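Local coordinates for protein UspA1 (Moraxella catarrhalis, PDB 3NTN) that acts as a trimeric autotransporter adhesin of the outer membrane, binding fibronectin and the receptor CEACAM1, at the interface of chains A and B. Sequence-based numbering; all coordinates share one arbitrary frame. Chains: chain A/B, UspA1.

Contact 1: the interface of chains A and B. Residues chain A 122, 124, 154, 156-158; chain B 165-166.
B:His166 lays its imidazole ring against the backbone of A:Gly156, A:Lys157 and A:Lys158, where the head of this trimeric autotransporter adhesin, a YadA-type beta roll, gives way towards the coiled stalk. One step earlier in the sequence, B:Val165 makes a parallel beta bridge with A:Ser154, so the two chains meet strand to strand just before the ring is inserted. From the root of the histidine outward, CB packs against A:Gly156, its carbonyl carbon at 3.5 Å. The first torsion turns CG anti to the carbonyl carbon (chi1 -58°), which points the ring into chain A. The carbonyl oxygen of A:Gly156 stands off CG and CD2, displaced from the ring plane towards the face that A:Lys157 covers. CD2 also has the hydroxyl OG of A:Ser154 at the ring edge, in plane, 3.4 Å away. CA of A:Lys157 sits over the centre of its face, 3.6 Å from the centroid, a CH-pi contact in which backbone rather than side chain caps the imidazole. The peptide from A:Lys157 to A:Lys158 continues over this face, CE1 of B:His166 being 3.4 Å from the amide N of A:Lys158. At the tip, NE2 of B:His166 has CD of A:Lys124 above the opposite face at 3.7 Å, so the imidazole is clamped between this lysine chain and the A:Lys157 backbone. Over the same face as CD, towards the rim, lies a water, held by NZ of A:Lys124 at 2.8 Å and by the backbone N of B:His166 in a nearly straight bond (172° at H). Bends late in the A:Lys124 chain carry NZ to this water, while CB and CD pack against B:Val165. The valine methyl CG2 also touches CB of A:Ser154. That serine's hydroxyl donates within its own chain to the carbonyl O of A:Ala122 at 2.7 Å, tilted 34° from the carbonyl plane; this bond probably helps hold OG at the histidine edge.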
# COMPACT_ATOMS: atom_id res chain seq x y z
N ALA A 122 2.69 -10.24 -7.63
CA ALA A 122 3.16 -10.00 -9.02
C ALA A 122 3.01 -8.52 -9.52
O ALA A 122 1.99 -7.87 -9.29
CB ALA A 122 2.55 -10.98 -10.02
N LYS A 124 2.53 -5.77 -12.53
CA LYS A 124 1.53 -5.66 -13.59
C LYS A 124 1.69 -4.31 -14.29
O LYS A 124 1.92 -3.28 -13.64
CB LYS A 124 0.12 -5.80 -12.98
CG LYS A 124 -0.93 -6.38 -13.92
CD LYS A 124 -2.26 -6.48 -13.16
CE LYS A 124 -3.44 -6.21 -14.07
NZ LYS A 124 -4.53 -7.02 -13.54
N SER A 154 1.27 -3.29 -6.50
CA SER A 154 0.57 -4.60 -6.46
C SER A 154 0.50 -5.11 -5.08
O SER A 154 1.48 -4.95 -4.30
CB SER A 154 1.29 -5.64 -7.32
OG SER A 154 0.58 -6.88 -7.27
N GLY A 156 -0.90 -8.40 -4.63
CA GLY A 156 -0.96 -9.85 -4.70
C GLY A 156 -0.72 -10.37 -6.10
O GLY A 156 0.01 -9.74 -6.86
N LYS A 157 -1.33 -11.50 -6.45
CA LYS A 157 -1.32 -11.96 -7.88
C LYS A 157 -2.66 -12.53 -8.35
O LYS A 157 -3.58 -12.63 -7.55
CB LYS A 157 -0.22 -12.98 -8.17
CG LYS A 157 -0.31 -14.25 -7.36
CD LYS A 157 0.35 -15.35 -8.18
CE LYS A 157 0.46 -16.61 -7.43
NZ LYS A 157 0.57 -17.74 -8.47
N LYS A 158 -2.75 -12.94 -9.62
CA LYS A 158 -3.98 -13.46 -10.16
C LYS A 158 -4.31 -14.80 -9.50
O LYS A 158 -3.49 -15.73 -9.53
CB LYS A 158 -3.92 -13.62 -11.69
CG LYS A 158 -5.29 -13.82 -12.36
CD LYS A 158 -5.12 -13.92 -13.89
CE LYS A 158 -6.39 -14.47 -14.60
NZ LYS A 158 -6.23 -14.48 -16.08
N VAL B 165 -3.32 -2.95 -7.93
CA VAL B 165 -3.74 -4.15 -8.67
C VAL B 165 -3.74 -5.44 -7.83
O VAL B 165 -3.10 -5.49 -6.76
CB VAL B 165 -2.90 -4.39 -9.96
CG1 VAL B 165 -2.98 -3.16 -10.95
CG2 VAL B 165 -1.47 -4.80 -9.62
N HIS B 166 -4.47 -6.45 -8.28
CA HIS B 166 -4.65 -7.68 -7.48
C HIS B 166 -5.25 -7.44 -6.09
O HIS B 166 -4.83 -8.05 -5.09
CB HIS B 166 -3.34 -8.43 -7.40
CG HIS B 166 -2.78 -8.78 -8.73
ND1 HIS B 166 -3.50 -9.52 -9.66
CD2 HIS B 166 -1.59 -8.52 -9.30
CE1 HIS B 166 -2.76 -9.68 -10.74
NE2 HIS B 166 -1.61 -9.07 -10.56
O HOH W 1 -5.55 -6.22 -11.09

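Contact 2: the interface of chains A and B. Residues chain A 69, 71, 83, 85; chain B 71, 85, 101.
Short strands 69-71 and 83-85 of chain A face strands 69-71, 83-85 and 99-101 of chain B across the trimer core, in extended backbone conformation and with their apolar side chains turned inward. These are successive rungs of the YadA-like beta roll that forms the adhesin head. A:Val69 meets B:Leu71 obliquely: its CG1 methyl touches both the branch point CG, at 3.8 Å, and the methyl CD2 of the leucine. That same CD2 turns a second side towards CD2 of A:Leu71, 4.1 Å away, so one leucine branch serves two residues of strand 69-71 of chain A. On the next rung A:Val83 sends CG1 across, anti to its own backbone N (chi1 170°), and this methyl is shared between two rungs of chain B, which should help keep the chains in register along the head. It touches CD1 of B:Leu101 at 3.7 Å and CG2 of B:Ile85 at 3.8 Å. The valine and isoleucine side chains cross at about a right angle, with CG2 of B:Ile85 also contacting the other valine methyl. The two isoleucines instead reach towards each other tip to tip, A:Ile85 CD1 lying 4.0 Å from B:Ile85 CD1. Each is extended at its second torsion (chi2 169° in chain A and 170° in chain B), which carries the terminal methyl inward.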
# COMPACT_ATOMS: atom_id res chain seq x y z
N VAL A 69 19.22 -1.47 -2.62
CA VAL A 69 19.07 -2.00 -1.27
C VAL A 69 18.53 -3.40 -1.43
O VAL A 69 17.52 -3.61 -2.11
CB VAL A 69 18.16 -1.13 -0.36
CG1 VAL A 69 17.98 -1.76 1.06
CG2 VAL A 69 18.77 0.22 -0.24
N LEU A 71 17.96 -6.74 1.11
CA LEU A 71 18.03 -7.02 2.53
C LEU A 71 17.14 -8.22 2.80
O LEU A 71 15.90 -8.16 2.56
CB LEU A 71 17.59 -5.76 3.30
CG LEU A 71 17.51 -5.74 4.82
CD1 LEU A 71 18.78 -6.27 5.48
CD2 LEU A 71 17.20 -4.29 5.33
N VAL A 83 14.89 -1.21 -4.68
CA VAL A 83 14.94 -1.77 -3.29
C VAL A 83 14.26 -3.17 -3.27
O VAL A 83 13.22 -3.34 -3.90
CB VAL A 83 14.19 -0.82 -2.31
CG1 VAL A 83 13.96 -1.47 -0.86
CG2 VAL A 83 14.95 0.52 -2.17
N ILE A 85 13.32 -5.96 -0.10
CA ILE A 85 13.44 -6.41 1.26
C ILE A 85 12.49 -7.58 1.47
O ILE A 85 11.30 -7.49 1.14
CB ILE A 85 13.13 -5.26 2.25
CG1 ILE A 85 14.13 -4.12 2.00
CG2 ILE A 85 13.32 -5.79 3.73
CD1 ILE A 85 13.87 -2.74 2.69
N LEU B 71 17.95 4.62 4.57
CA LEU B 71 18.71 3.57 3.92
C LEU B 71 18.64 3.79 2.42
O LEU B 71 17.56 3.72 1.86
CB LEU B 71 18.13 2.22 4.37
CG LEU B 71 18.56 0.86 3.80
CD1 LEU B 71 20.07 0.66 3.80
CD2 LEU B 71 17.85 -0.29 4.60
N ILE B 85 13.42 4.65 2.97
CA ILE B 85 14.26 3.71 2.29
C ILE B 85 14.06 4.00 0.83
O ILE B 85 12.92 4.07 0.37
CB ILE B 85 13.89 2.27 2.64
CG1 ILE B 85 14.08 2.04 4.16
CG2 ILE B 85 14.73 1.19 1.79
CD1 ILE B 85 13.49 0.71 4.64
N LEU B 101 8.79 4.23 1.33
CA LEU B 101 9.53 3.25 0.55
C LEU B 101 9.34 3.73 -0.88
O LEU B 101 8.26 3.57 -1.44
CB LEU B 101 8.97 1.82 0.79
CG LEU B 101 9.58 0.68 -0.05
CD1 LEU B 101 11.05 0.49 0.27
CD2 LEU B 101 8.82 -0.62 0.11

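Contact 1 and contact 2 lie about 20 Å apart between their C-alpha centres, joining the same two chains at different levels of the head. They share no residue or strand: contact 2 uses the repeated rungs at 69-71, 83-85 and 99-101, whereas contact 1 uses strands 153-154 and 164-165 with the loops beside them, closer to the long helix 182-217. Since the deposited assembly is a trimer, equivalent contacts should recur between its chains. The chains are thus held together at two levels, the one nearer the stalk probably steadying the passage into the coiled coil.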